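Local coordinates for long form salivary protein D7L1 (Culex quinquefasciatus, PDB 6V4C) that binds and sequesters adenine nucleotides, most tightly ATP and ADP, and inhibits platelet aggregation and haemostasis during mosquito blood feeding, at residues I69-Y73 with K124-L128; A75-D79 with I136-N140; L29-W33 with D42-Y48; M6-E10 with Q142-K146. All coordinates share one frame; numbering follows the deposited sequence.

Contact 1: residues I69-Y73 with K124-L128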
loop_
_atom_site.group_PDB
_atom_site.type_symbol
_atom_site.label_atom_id
_atom_site.label_comp_id
_atom_site.label_asym_id
_atom_site.label_seq_id
_atom_site.Cartn_x
_atom_site.Cartn_y
_atom_site.Cartn_z
ATOM N N ILE A 69 -15.498 10.910 5.262
ATOM C CA ILE A 69 -14.495 11.709 5.963
ATOM C C ILE A 69 -14.837 11.813 7.443
ATOM O O ILE A 69 -13.950 11.794 8.306
ATOM C CB ILE A 69 -14.357 13.092 5.300
ATOM C CG1 ILE A 69 -14.114 12.936 3.799
ATOM C CG2 ILE A 69 -13.229 13.880 5.943
ATOM C CD1 ILE A 69 -14.050 14.246 3.050
ATOM N N LYS A 70 -16.128 11.920 7.760
ATOM C CA LYS A 70 -16.545 11.917 9.158
ATOM C C LYS A 70 -16.248 10.573 9.811
ATOM O O LYS A 70 -15.827 10.517 10.973
ATOM N N GLN A 71 -16.460 9.478 9.080
ATOM C CA GLN A 71 -16.133 8.162 9.619
ATOM C C GLN A 71 -14.633 8.016 9.844
ATOM O O GLN A 71 -14.204 7.443 10.853
ATOM C CB GLN A 71 -16.648 7.066 8.687
ATOM C CG GLN A 71 -17.638 6.113 9.336
ATOM C CD GLN A 71 -17.987 4.943 8.439
ATOM O OE1 GLN A 71 -18.187 5.106 7.234
ATOM N NE2 GLN A 71 -18.051 3.750 9.020
ATOM N N GLN A 72 -13.820 8.534 8.918
ATOM C CA GLN A 72 -12.374 8.480 9.094
ATOM C C GLN A 72 -11.936 9.308 10.294
ATOM O O GLN A 72 -11.056 8.891 11.058
ATOM C CB GLN A 72 -11.667 8.957 7.826
ATOM C CG GLN A 72 -10.147 8.953 7.921
ATOM C CD GLN A 72 -9.563 7.553 7.977
ATOM O OE1 GLN A 72 -10.152 6.599 7.469
ATOM N NE2 GLN A 72 -8.394 7.424 8.596
ATOM N N TYR A 73 -12.539 10.485 10.479
ATOM C CA TYR A 73 -12.206 11.303 11.641
ATOM C C TYR A 73 -12.601 10.602 12.934
ATOM O O TYR A 73 -11.829 10.568 13.898
ATOM C CB TYR A 73 -12.883 12.674 11.553
ATOM C CG TYR A 73 -12.807 13.423 12.864
ATOM C CD1 TYR A 73 -11.652 14.098 13.230
ATOM C CD2 TYR A 73 -13.876 13.423 13.754
ATOM C CE1 TYR A 73 -11.567 14.764 14.436
ATOM C CE2 TYR A 73 -13.798 14.087 14.963
ATOM C CZ TYR A 73 -12.639 14.757 15.297
ATOM O OH TYR A 73 -12.547 15.422 16.496
ATOM N N LYS A 124 -3.625 14.944 9.178
ATOM C CA LYS A 124 -3.853 14.390 10.508
ATOM C C LYS A 124 -5.038 13.432 10.513
ATOM O O LYS A 124 -4.960 12.346 11.097
ATOM C CB LYS A 124 -4.054 15.515 11.522
ATOM C CG LYS A 124 -2.807 16.331 11.797
ATOM C CD LYS A 124 -3.068 17.424 12.819
ATOM C CE LYS A 124 -1.800 18.195 13.142
ATOM N NZ LYS A 124 -2.036 19.204 14.208
ATOM N N ILE A 125 -6.140 13.815 9.868
ATOM C CA ILE A 125 -7.325 12.963 9.858
ATOM C C ILE A 125 -7.043 11.654 9.127
ATOM O O ILE A 125 -7.511 10.586 9.540
ATOM C CB ILE A 125 -8.531 13.720 9.274
ATOM C CG1 ILE A 125 -8.984 14.816 10.242
ATOM C CG2 ILE A 125 -9.675 12.766 8.973
ATOM C CD1 ILE A 125 -10.249 15.532 9.820
ATOM N N TYR A 126 -6.266 11.711 8.046
ATOM C CA TYR A 126 -5.925 10.522 7.277
ATOM C C TYR A 126 -4.591 9.910 7.694
ATOM O O TYR A 126 -3.989 9.155 6.924
ATOM C CB TYR A 126 -6.002 10.804 5.777
ATOM C CG TYR A 126 -7.437 10.906 5.310
ATOM C CD1 TYR A 126 -8.167 12.073 5.498
ATOM C CD2 TYR A 126 -8.074 9.823 4.716
ATOM C CE1 TYR A 126 -9.485 12.164 5.090
ATOM C CE2 TYR A 126 -9.392 9.905 4.304
ATOM C CZ TYR A 126 -10.092 11.079 4.493
ATOM O OH TYR A 126 -11.404 11.168 4.088
ATOM N N LEU A 127 -4.122 10.225 8.901
ATOM C CA LEU A 127 -3.046 9.485 9.558
ATOM C C LEU A 127 -1.740 9.513 8.766
ATOM O O LEU A 127 -0.921 8.598 8.872
ATOM C CB LEU A 127 -3.474 8.050 9.886
ATOM C CG LEU A 127 -4.913 7.913 10.392
ATOM C CD1 LEU A 127 -5.264 6.471 10.724
ATOM C CD2 LEU A 127 -5.167 8.822 11.589
ATOM N N LEU A 128 -1.538 10.555 7.960
ATOM C CA LEU A 128 -0.271 10.748 7.269
ATOM C C LEU A 128 0.674 11.675 8.020
ATOM O O LEU A 128 1.879 11.670 7.740
ATOM C CB LEU A 128 -0.508 11.280 5.855
ATOM C CG LEU A 128 -1.190 10.300 4.895
ATOM C CD1 LEU A 128 -1.555 10.992 3.596
ATOM C CD2 LEU A 128 -0.290 9.101 4.625
HETATM O O HOH W 1 -9.087 10.353 11.803
#
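This is a buried packing contact in which I69, Q72 and Y73 of helix 66-75 meet I125, Y126 and L127 at the C-terminal end of helix 121-125. The end of that helix is a Schellman motif. L127 has positive phi and is its C-prime residue, and the N of L127 bonds to O of K124 at 3.2 Å. CG of Q72 stands anti to the backbone N (chi1 179°). This lays CG over one face of the Y126 ring, 3.9 Å from its centroid, as a CH-pi contact. The bend at chi2 then turns the amide so that NE2 of Q72 faces O of I125, with a weak hydrogen bond of 3.4 Å. The amide plane runs within 14° of the ring plane. The amide is held at its other end too, because OE1 accepts from the N of M6. A water sits between the backbones, 2.6 Å from O of Q72 and 2.8 Å from O of I125. I69 lies by the far end of the Y126 ring, with CG2 at the ring edge. The Y126 hydroxyl is buried against I69, CG1 at 3.2 Å from OH, and has no polar partner in the model. On the other side of Q72 in sequence, CD1 of I125 packs obliquely on CD1 of Y73 at 4.0 Å. The Y73 hydroxyl bonds to O of V82. Helix 84-94 packs against I69 and Y73, while L127 reaches helices 8-22 and 130-139.

Contact 2: residues A75-D79 with I136-N140. With ADP (adenosine-5'-diphosphate), chain B; EDO (1,2-ethanediol), chain K.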
loop_
_atom_site.group_PDB
_atom_site.type_symbol
_atom_site.label_atom_id
_atom_site.label_comp_id
_atom_site.label_asym_id
_atom_site.label_seq_id
_atom_site.Cartn_x
_atom_site.Cartn_y
_atom_site.Cartn_z
ATOM N N ALA A 75 -12.900 7.503 13.595
ATOM C CA ALA A 75 -12.188 6.264 13.883
ATOM C C ALA A 75 -10.905 6.504 14.672
ATOM O O ALA A 75 -10.436 5.601 15.375
ATOM C CB ALA A 75 -11.889 5.520 12.585
ATOM N N TYR A 76 -10.324 7.700 14.572
ATOM C CA TYR A 76 -9.043 7.991 15.208
ATOM C C TYR A 76 -9.046 9.354 15.890
ATOM O O TYR A 76 -8.023 10.042 15.914
ATOM C CB TYR A 76 -7.891 7.889 14.208
ATOM C CG TYR A 76 -7.793 6.538 13.542
ATOM C CD1 TYR A 76 -7.039 5.519 14.105
ATOM C CD2 TYR A 76 -8.464 6.278 12.354
ATOM C CE1 TYR A 76 -6.953 4.277 13.503
ATOM C CE2 TYR A 76 -8.388 5.041 11.744
ATOM C CZ TYR A 76 -7.630 4.043 12.323
ATOM O OH TYR A 76 -7.548 2.809 11.721
ATOM N N LYS A 77 -10.188 9.757 16.449
ATOM C CA LYS A 77 -10.268 11.066 17.090
ATOM C C LYS A 77 -9.393 11.139 18.333
ATOM O O LYS A 77 -8.892 12.215 18.675
ATOM C CB LYS A 77 -11.720 11.419 17.424
ATOM C CG LYS A 77 -12.277 10.719 18.656
ATOM N N SER A 78 -9.178 10.013 19.010
ATOM C CA SER A 78 -8.309 10.005 20.179
ATOM C C SER A 78 -6.842 10.198 19.822
ATOM O O SER A 78 -6.020 10.374 20.729
ATOM C CB SER A 78 -8.484 8.703 20.965
ATOM O OG SER A 78 -8.051 7.589 20.209
ATOM N N ASP A 79 -6.497 10.180 18.535
ATOM C CA ASP A 79 -5.110 10.291 18.100
ATOM C C ASP A 79 -4.859 11.352 17.039
ATOM O O ASP A 79 -3.717 11.817 16.928
ATOM C CB ASP A 79 -4.598 8.942 17.573
ATOM C CG ASP A 79 -4.438 7.914 18.673
ATOM O OD1 ASP A 79 -3.786 8.237 19.688
ATOM O OD2 ASP A 79 -4.969 6.792 18.528
ATOM N N ILE A 136 -0.078 6.055 16.665
ATOM C CA ILE A 136 -0.985 4.939 16.402
ATOM C C ILE A 136 -0.212 3.631 16.272
ATOM O O ILE A 136 -0.613 2.600 16.828
ATOM C CB ILE A 136 -1.859 5.239 15.170
ATOM C CG1 ILE A 136 -2.812 6.397 15.475
ATOM C CG2 ILE A 136 -2.619 3.988 14.724
ATOM C CD1 ILE A 136 -3.583 6.890 14.271
ATOM N N TYR A 137 0.914 3.653 15.550
ATOM C CA TYR A 137 1.743 2.456 15.433
ATOM C C TYR A 137 2.188 1.965 16.805
ATOM O O TYR A 137 2.126 0.764 17.098
ATOM C CB TYR A 137 2.967 2.735 14.559
ATOM C CG TYR A 137 2.692 2.888 13.078
ATOM C CD1 TYR A 137 1.501 2.445 12.512
ATOM C CD2 TYR A 137 3.637 3.469 12.244
ATOM C CE1 TYR A 137 1.258 2.591 11.151
ATOM C CE2 TYR A 137 3.406 3.616 10.892
ATOM C CZ TYR A 137 2.216 3.178 10.350
ATOM O OH TYR A 137 2.002 3.330 9.001
ATOM N N LYS A 138 2.649 2.882 17.663
ATOM C CA LYS A 138 3.139 2.479 18.978
ATOM C C LYS A 138 2.032 1.852 19.811
ATOM O O LYS A 138 2.270 0.891 20.552
ATOM C CB LYS A 138 3.741 3.678 19.711
ATOM C CG LYS A 138 5.115 4.085 19.212
ATOM C CD LYS A 138 5.727 5.148 20.115
ATOM C CE LYS A 138 6.985 5.742 19.494
ATOM N NZ LYS A 138 7.999 4.705 19.193
ATOM N N LYS A 139 0.814 2.379 19.704
ATOM C CA LYS A 139 -0.298 1.867 20.487
ATOM C C LYS A 139 -0.972 0.660 19.850
ATOM O O LYS A 139 -1.781 0.006 20.516
ATOM C CB LYS A 139 -1.326 2.973 20.730
ATOM C CG LYS A 139 -0.795 4.125 21.568
ATOM C CD LYS A 139 -1.921 4.953 22.161
ATOM C CE LYS A 139 -2.178 6.199 21.345
ATOM N NZ LYS A 139 -3.299 7.007 21.910
ATOM N N ASN A 140 -0.657 0.346 18.594
ATOM C CA ASN A 140 -1.318 -0.726 17.851
ATOM C C ASN A 140 -0.258 -1.629 17.229
ATOM O O ASN A 140 0.040 -1.521 16.035
ATOM C CB ASN A 140 -2.254 -0.163 16.782
ATOM C CG ASN A 140 -3.417 0.594 17.377
ATOM O OD1 ASN A 140 -4.479 0.026 17.622
ATOM N ND2 ASN A 140 -3.219 1.885 17.628
HETATM P PB ADP B . 8.783 10.792 7.990
HETATM O O1B ADP B . 9.130 10.892 9.319
HETATM O O2B ADP B . 9.514 11.644 7.132
HETATM O O3B ADP B . 7.435 10.960 7.803
HETATM P PA ADP B . 10.406 9.062 6.310
HETATM O O1A ADP B . 11.807 8.723 6.701
HETATM O O2A ADP B . 10.418 10.130 5.383
HETATM O O3A ADP B . 9.511 9.451 7.507
HETATM O "O5'" ADP B . 9.380 8.034 5.849
HETATM C "C5'" ADP B . 8.028 8.363 5.614
HETATM C "C4'" ADP B . 7.362 7.375 4.684
HETATM O "O4'" ADP B . 6.872 6.254 5.374
HETATM C "C3'" ADP B . 6.073 7.797 4.017
HETATM O "O3'" ADP B . 6.287 8.529 2.855
HETATM C "C2'" ADP B . 5.283 6.511 3.795
HETATM O "O2'" ADP B . 5.371 6.113 2.494
HETATM C "C1'" ADP B . 6.070 5.502 4.566
HETATM N N9 ADP B . 5.300 4.637 5.404
HETATM C C8 ADP B . 4.464 5.039 6.344
HETATM N N7 ADP B . 3.926 4.094 6.996
HETATM C C5 ADP B . 4.422 2.972 6.454
HETATM C C6 ADP B . 4.237 1.619 6.712
HETATM N N6 ADP B . 3.452 1.141 7.615
HETATM N N1 ADP B . 4.886 0.753 5.974
HETATM C C2 ADP B . 5.666 1.195 5.038
HETATM N N3 ADP B . 5.928 2.412 4.725
HETATM C C4 ADP B . 5.284 3.287 5.463
HETATM C C1 EDO K . -1.345 15.430 16.645
HETATM O O1 EDO K . -0.024 15.706 16.288
HETATM C C2 EDO K . -1.132 14.683 17.842
HETATM O O2 EDO K . -2.159 14.096 18.411
HETATM O O HOH W 2 -4.977 4.027 18.780
#
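The two backbones stay well apart where D79 faces I136, their CA atoms being 7.0 Å from each other. Segment 75-79 turns into the short, weakly bonded helix 77-80. Segment 136-140 is the last turn of helix 130-139, which N140 ends. Side chains fill the gap. CD1 of I136 touches CD1 of the Y76 ring at 3.7 Å, the two side chains crossing at about a right angle. CG1 of I136 lies against CB of D79 at 3.8 Å. K139 and D79 approach from opposite directions and form a salt bridge, NZ of K139 to OD1 of D79, 2.6 Å. The ammonium uses the syn lone pair of OD1, and the bend of the lysine chain at chi3 (-99°) brings it there. OD2 of D79 accepts from a water that also takes a bond from ND2 of N140. That same ND2 donates to O of I136 at 2.8 Å, nearly in its own amide plane. Y137, on the same helix turn, donates from its OH to N7 of ADP at 2.9 Å. Both D79 carboxylate oxygens therefore have partners at the helix end. The charge pair lies at the surface, where solvent probably weakens it, while I136 is buried beneath.

Contact 3: residues L29-W33 with D42-Y48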
loop_
_atom_site.group_PDB
_atom_site.type_symbol
_atom_site.label_atom_id
_atom_site.label_comp_id
_atom_site.label_asym_id
_atom_site.label_seq_id
_atom_site.Cartn_x
_atom_site.Cartn_y
_atom_site.Cartn_z
ATOM N N LEU A 29 8.728 16.831 -7.841
ATOM C CA LEU A 29 7.274 16.834 -7.727
ATOM C C LEU A 29 6.804 15.771 -6.744
ATOM O O LEU A 29 5.857 15.996 -5.980
ATOM C CB LEU A 29 6.642 16.619 -9.102
ATOM C CG LEU A 29 5.115 16.651 -9.166
ATOM C CD1 LEU A 29 4.580 17.982 -8.666
ATOM C CD2 LEU A 29 4.636 16.380 -10.583
ATOM N N ALA A 30 7.454 14.605 -6.749
ATOM C CA ALA A 30 7.132 13.582 -5.762
ATOM C C ALA A 30 7.419 14.078 -4.352
ATOM O O ALA A 30 6.662 13.789 -3.419
ATOM C CB ALA A 30 7.914 12.303 -6.057
ATOM N N GLU A 31 8.503 14.837 -4.180
ATOM C CA GLU A 31 8.810 15.387 -2.864
ATOM C C GLU A 31 7.726 16.356 -2.405
ATOM O O GLU A 31 7.385 16.402 -1.217
ATOM C CB GLU A 31 10.179 16.067 -2.881
ATOM N N LYS A 32 7.168 17.136 -3.336
ATOM C CA LYS A 32 6.100 18.064 -2.976
ATOM C C LYS A 32 4.846 17.318 -2.538
ATOM O O LYS A 32 4.158 17.741 -1.601
ATOM C CB LYS A 32 5.787 18.994 -4.149
ATOM C CG LYS A 32 6.828 20.074 -4.394
ATOM N N TRP A 33 4.531 16.207 -3.207
ATOM C CA TRP A 33 3.330 15.452 -2.859
ATOM C C TRP A 33 3.436 14.840 -1.467
ATOM O O TRP A 33 2.459 14.843 -0.709
ATOM C CB TRP A 33 3.060 14.380 -3.912
ATOM C CG TRP A 33 2.671 14.946 -5.242
ATOM C CD1 TRP A 33 2.371 16.246 -5.523
ATOM C CD2 TRP A 33 2.540 14.227 -6.475
ATOM N NE1 TRP A 33 2.061 16.383 -6.855
ATOM C CE2 TRP A 33 2.157 15.157 -7.462
ATOM C CE3 TRP A 33 2.710 12.888 -6.840
ATOM C CZ2 TRP A 33 1.941 14.792 -8.788
ATOM C CZ3 TRP A 33 2.493 12.527 -8.158
ATOM C CH2 TRP A 33 2.114 13.476 -9.116
ATOM N N ASP A 42 1.488 22.833 -11.118
ATOM C CA ASP A 42 2.341 21.702 -11.448
ATOM C C ASP A 42 1.503 20.722 -12.259
ATOM O O ASP A 42 0.438 20.287 -11.807
ATOM C CB ASP A 42 2.867 21.044 -10.175
ATOM C CG ASP A 42 4.349 21.284 -9.970
ATOM O OD1 ASP A 42 5.108 21.165 -10.955
ATOM O OD2 ASP A 42 4.753 21.597 -8.830
ATOM N N GLY A 43 1.981 20.391 -13.458
ATOM C CA GLY A 43 1.204 19.670 -14.449
ATOM C C GLY A 43 0.473 18.427 -13.984
ATOM O O GLY A 43 -0.745 18.322 -14.152
ATOM N N LYS A 44 1.200 17.480 -13.392
ATOM C CA LYS A 44 0.637 16.172 -13.076
ATOM C C LYS A 44 -0.174 16.152 -11.785
ATOM O O LYS A 44 -0.766 15.115 -11.468
ATOM C CB LYS A 44 1.757 15.134 -12.971
ATOM C CG LYS A 44 2.823 15.232 -14.052
ATOM C CD LYS A 44 4.075 14.478 -13.629
ATOM C CE LYS A 44 5.248 14.742 -14.559
ATOM N NZ LYS A 44 5.191 13.909 -15.790
ATOM N N THR A 45 -0.220 17.259 -11.041
ATOM C CA THR A 45 -0.836 17.235 -9.715
ATOM C C THR A 45 -2.343 17.017 -9.783
ATOM O O THR A 45 -2.926 16.443 -8.855
ATOM C CB THR A 45 -0.501 18.525 -8.963
ATOM O OG1 THR A 45 0.917 18.726 -8.972
ATOM C CG2 THR A 45 -0.979 18.453 -7.519
ATOM N N ALA A 46 -2.985 17.445 -10.872
ATOM C CA ALA A 46 -4.442 17.382 -10.953
ATOM C C ALA A 46 -4.946 15.946 -10.845
ATOM O O ALA A 46 -5.799 15.638 -10.004
ATOM C CB ALA A 46 -4.925 18.038 -12.247
ATOM N N CYS A 47 -4.430 15.049 -11.686
ATOM C CA CYS A 47 -4.891 13.666 -11.662
ATOM C C CYS A 47 -4.309 12.863 -10.506
ATOM O O CYS A 47 -4.825 11.782 -10.201
ATOM C CB CYS A 47 -4.611 12.972 -12.997
ATOM S SG CYS A 47 -5.588 13.598 -14.393
ATOM N N TYR A 48 -3.249 13.355 -9.863
ATOM C CA TYR A 48 -2.768 12.705 -8.649
ATOM C C TYR A 48 -3.762 12.883 -7.509
ATOM O O TYR A 48 -4.045 11.938 -6.762
ATOM C CB TYR A 48 -1.398 13.254 -8.249
ATOM C CG TYR A 48 -1.035 12.922 -6.818
ATOM C CD1 TYR A 48 -0.659 11.635 -6.460
ATOM C CD2 TYR A 48 -1.085 13.892 -5.822
ATOM C CE1 TYR A 48 -0.337 11.321 -5.154
ATOM C CE2 TYR A 48 -0.763 13.586 -4.510
ATOM C CZ TYR A 48 -0.388 12.298 -4.184
ATOM O OH TYR A 48 -0.065 11.982 -2.884
#
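An offset aromatic stack joins W33 of helix 27-34 to Y48 of helix 45-55, two helices of the N-terminal odorant-binding-protein (PBP/GOBP) domain. The six-membered ring of W33 and the Y48 ring are 4.0 Å apart at their centroids, and their planes differ by only 3°. The phenol runs antiparallel to the indole, with CB of Y48 over the CH2 end and its hydroxyl near CB of W33. CD1 of Y48 comes to 3.6 Å from CE3 of W33. CB of Y48 adds a CH-pi contact to the same six-membered ring. With chi1 at 163° the tyrosine ring swings opposite its own backbone N and lies flat along the indole. O of L29, one helical turn before W33, lies over the opposite indole face toward its rim. Y48 also packs on E15, C18 and M19 of helix 8-22, and its buried hydroxyl has no partner in the model. A type I beta turn from D42 to T45 leads into helix 45-55, with the N of T45 bonded to O of D42 at 3.2 Å. L29 covers this turn with both branches. CD1 packs on the carboxylate carbon CG of D42 at 3.6 Å, and CD2 meets the aliphatic CD of K44 at 3.6 Å. Further along the helix, C47 ties helix 45-55 to C104 by a disulfide. At the indole edge, NE1 of W33 gives a weak hydrogen bond to OG1 of T45 at 3.4 Å, in the ring plane, and that OG1 in turn donates weakly to O of D42.

Contact 4: residues M6-E10 with Q142-K146. With ADP (adenosine-5'-diphosphate), chain B.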
loop_
_atom_site.group_PDB
_atom_site.type_symbol
_atom_site.label_atom_id
_atom_site.label_comp_id
_atom_site.label_asym_id
_atom_site.label_seq_id
_atom_site.Cartn_x
_atom_site.Cartn_y
_atom_site.Cartn_z
ATOM N N MET A 6 -9.502 3.741 7.427
ATOM C CA MET A 6 -8.203 3.177 7.097
ATOM C C MET A 6 -7.191 3.550 8.170
ATOM O O MET A 6 -7.185 4.685 8.663
ATOM C CB MET A 6 -7.720 3.704 5.744
ATOM C CG MET A 6 -8.796 3.731 4.674
ATOM S SD MET A 6 -8.221 4.450 3.125
ATOM C CE MET A 6 -7.110 3.170 2.550
ATOM N N ASP A 7 -6.341 2.593 8.525
ATOM C CA ASP A 7 -5.263 2.825 9.477
ATOM C C ASP A 7 -4.103 3.527 8.770
ATOM O O ASP A 7 -4.121 3.682 7.546
ATOM C CB ASP A 7 -4.917 1.509 10.188
ATOM C CG ASP A 7 -4.176 0.506 9.305
ATOM O OD1 ASP A 7 -3.457 0.896 8.364
ATOM O OD2 ASP A 7 -4.308 -0.706 9.577
ATOM N N PRO A 8 -3.081 3.985 9.507
ATOM C CA PRO A 8 -2.011 4.748 8.840
ATOM C C PRO A 8 -1.231 3.946 7.812
ATOM O O PRO A 8 -0.716 4.535 6.853
ATOM C CB PRO A 8 -1.112 5.209 10.000
ATOM C CG PRO A 8 -1.935 5.052 11.225
ATOM C CD PRO A 8 -2.832 3.884 10.957
ATOM N N GLU A 9 -1.118 2.624 7.985
ATOM C CA GLU A 9 -0.424 1.801 6.997
ATOM C C GLU A 9 -1.214 1.716 5.697
ATOM O O GLU A 9 -0.637 1.792 4.604
ATOM C CB GLU A 9 -0.164 0.400 7.565
ATOM C CG GLU A 9 0.615 -0.541 6.634
ATOM C CD GLU A 9 -0.277 -1.325 5.678
ATOM O OE1 GLU A 9 -1.514 -1.340 5.872
ATOM O OE2 GLU A 9 0.264 -1.933 4.731
ATOM N N GLU A 10 -2.509 1.538 5.797
ATOM C CA GLU A 10 -3.393 1.569 4.631
ATOM C C GLU A 10 -3.334 2.901 3.895
ATOM O O GLU A 10 -3.224 2.882 2.804
ATOM C CB GLU A 10 -4.800 1.242 4.993
ATOM C CG GLU A 10 -4.986 -0.052 5.612
ATOM C CD GLU A 10 -6.378 -0.338 6.065
ATOM O OE1 GLU A 10 -6.775 0.143 6.967
ATOM O OE2 GLU A 10 -6.983 -1.020 5.459
ATOM N N GLN A 142 -0.462 -4.504 16.213
ATOM C CA GLN A 142 -1.015 -5.354 15.168
ATOM C C GLN A 142 -0.997 -4.697 13.793
ATOM O O GLN A 142 -1.292 -5.368 12.802
ATOM C CB GLN A 142 -2.444 -5.784 15.520
ATOM C CG GLN A 142 -3.513 -4.733 15.240
ATOM C CD GLN A 142 -3.509 -3.589 16.240
ATOM O OE1 GLN A 142 -2.732 -3.579 17.195
ATOM N NE2 GLN A 142 -4.388 -2.617 16.022
ATOM N N ILE A 143 -0.674 -3.415 13.704
ATOM C CA ILE A 143 -0.511 -2.744 12.419
ATOM C C ILE A 143 0.967 -2.786 12.051
ATOM O O ILE A 143 1.828 -2.491 12.891
ATOM C CB ILE A 143 -1.013 -1.292 12.497
ATOM C CG1 ILE A 143 -2.433 -1.242 13.066
ATOM C CG2 ILE A 143 -0.965 -0.634 11.118
ATOM C CD1 ILE A 143 -2.999 0.157 13.175
ATOM N N LYS A 144 1.266 -3.153 10.806
ATOM C CA LYS A 144 2.653 -3.159 10.350
ATOM C C LYS A 144 3.171 -1.731 10.272
ATOM O O LYS A 144 2.661 -0.946 9.459
ATOM C CB LYS A 144 2.761 -3.814 8.976
ATOM C CG LYS A 144 4.203 -4.034 8.524
ATOM C CD LYS A 144 4.333 -4.193 7.021
ATOM C CE LYS A 144 4.397 -2.850 6.314
ATOM N NZ LYS A 144 5.649 -2.091 6.621
ATOM N N PRO A 145 4.157 -1.345 11.084
ATOM C CA PRO A 145 4.663 0.031 11.010
ATOM C C PRO A 145 5.717 0.160 9.923
ATOM O O PRO A 145 6.073 -0.842 9.293
ATOM C CB PRO A 145 5.274 0.240 12.397
ATOM C CG PRO A 145 5.808 -1.128 12.747
ATOM C CD PRO A 145 4.865 -2.139 12.110
ATOM N N LYS A 146 6.240 1.360 9.688
ATOM C CA LYS A 146 7.334 1.464 8.738
ATOM C C LYS A 146 8.619 0.951 9.379
ATOM O O LYS A 146 8.750 0.900 10.605
ATOM C CB LYS A 146 7.479 2.895 8.212
ATOM C CG LYS A 146 8.539 3.754 8.879
ATOM C CD LYS A 146 8.688 5.084 8.142
ATOM C CE LYS A 146 9.610 6.049 8.879
ATOM N NZ LYS A 146 9.028 6.505 10.173
HETATM P PB ADP B . 8.783 10.792 7.990
HETATM O O1B ADP B . 9.130 10.892 9.319
HETATM O O2B ADP B . 9.514 11.644 7.132
HETATM O O3B ADP B . 7.435 10.960 7.803
HETATM P PA ADP B . 10.406 9.062 6.310
HETATM O O1A ADP B . 11.807 8.723 6.701
HETATM O O2A ADP B . 10.418 10.130 5.383
HETATM O O3A ADP B . 9.511 9.451 7.507
HETATM O "O5'" ADP B . 9.380 8.034 5.849
HETATM C "C5'" ADP B . 8.028 8.363 5.614
HETATM C "C4'" ADP B . 7.362 7.375 4.684
HETATM O "O4'" ADP B . 6.872 6.254 5.374
HETATM C "C3'" ADP B . 6.073 7.797 4.017
HETATM O "O3'" ADP B . 6.287 8.529 2.855
HETATM C "C2'" ADP B . 5.283 6.511 3.795
HETATM O "O2'" ADP B . 5.371 6.113 2.494
HETATM C "C1'" ADP B . 6.070 5.502 4.566
HETATM N N9 ADP B . 5.300 4.637 5.404
HETATM C C8 ADP B . 4.464 5.039 6.344
HETATM N N7 ADP B . 3.926 4.094 6.996
HETATM C C5 ADP B . 4.422 2.972 6.454
HETATM C C6 ADP B . 4.237 1.619 6.712
HETATM N N6 ADP B . 3.452 1.141 7.615
HETATM N N1 ADP B . 4.886 0.753 5.974
HETATM C C2 ADP B . 5.666 1.195 5.038
HETATM N N3 ADP B . 5.928 2.412 4.725
HETATM C C4 ADP B . 5.284 3.287 5.463
#
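With chi1 at -178°, CG of E9 comes to rest beside O of K144, at 3.5 Å, and beside N6 of ADP. The bend at chi2 (-88°) then turns the carboxylate off to other partners, a salt bridge to R192 and a hydrogen bond to Y266. I143 supplies the apolar part of the contact. Its CG2 touches CB of E9 at 3.8 Å, and its CD1 reaches CB of D7 and CD of P8. OD2 of D7 also lies against CG2 of I143, at 3.7 Å. D7 is the N-cap of helix 8-22. Its OD1 accepts from the N of E10 at 2.8 Å, nearly straight at the hydrogen, while the N of D7 donates to OE1 of E10 at 2.9 Å. The two bonds make a capping box, which fixes the first turn that I143 leans on. K144 meets the adenine with both backbone and side chain. Its O accepts a weak bond from N6 of ADP at 2.9 Å. Bends at chi3 and chi4 curl the side chain back, and NZ donates to N1 of ADP at 3.0 Å. NZ has O of P145, I148 and S263 around it as well, more acceptors than its three protons can serve fully. O of P145 is met from above its carbonyl plane. CB of K146 lies against the adenine rings. The arrangement forms part of the adenine end of the ADP pocket, to which Y137 also belongs, where the start of helix 8-22 meets the loop between helices 130-139 and 150-158.

In the fold
Contacts 1, 2 and 4 form one connected cluster, while contact 3 stands apart, its nearest atoms about 7 Å from contact 1. Contacts 1 and 2 pair consecutive helices, 66-75 then 77-80 with 121-125 then 130-139, so their segments alternate along the chain. L127 joins contact 1 to contacts 2 and 4. Contact 4 closes a chain loop that holds the other three. Contacts 1, 3 and 4 are buried, contact 2 superficial. The surface contact has a salt bridge, contacts 1 and 3 rely on packing and weak bonds, and contact 4 borders a nucleotide. Contacts 2 and 4 touch ADP, through Y137 in one, and E9 and K144 to K146 in the other.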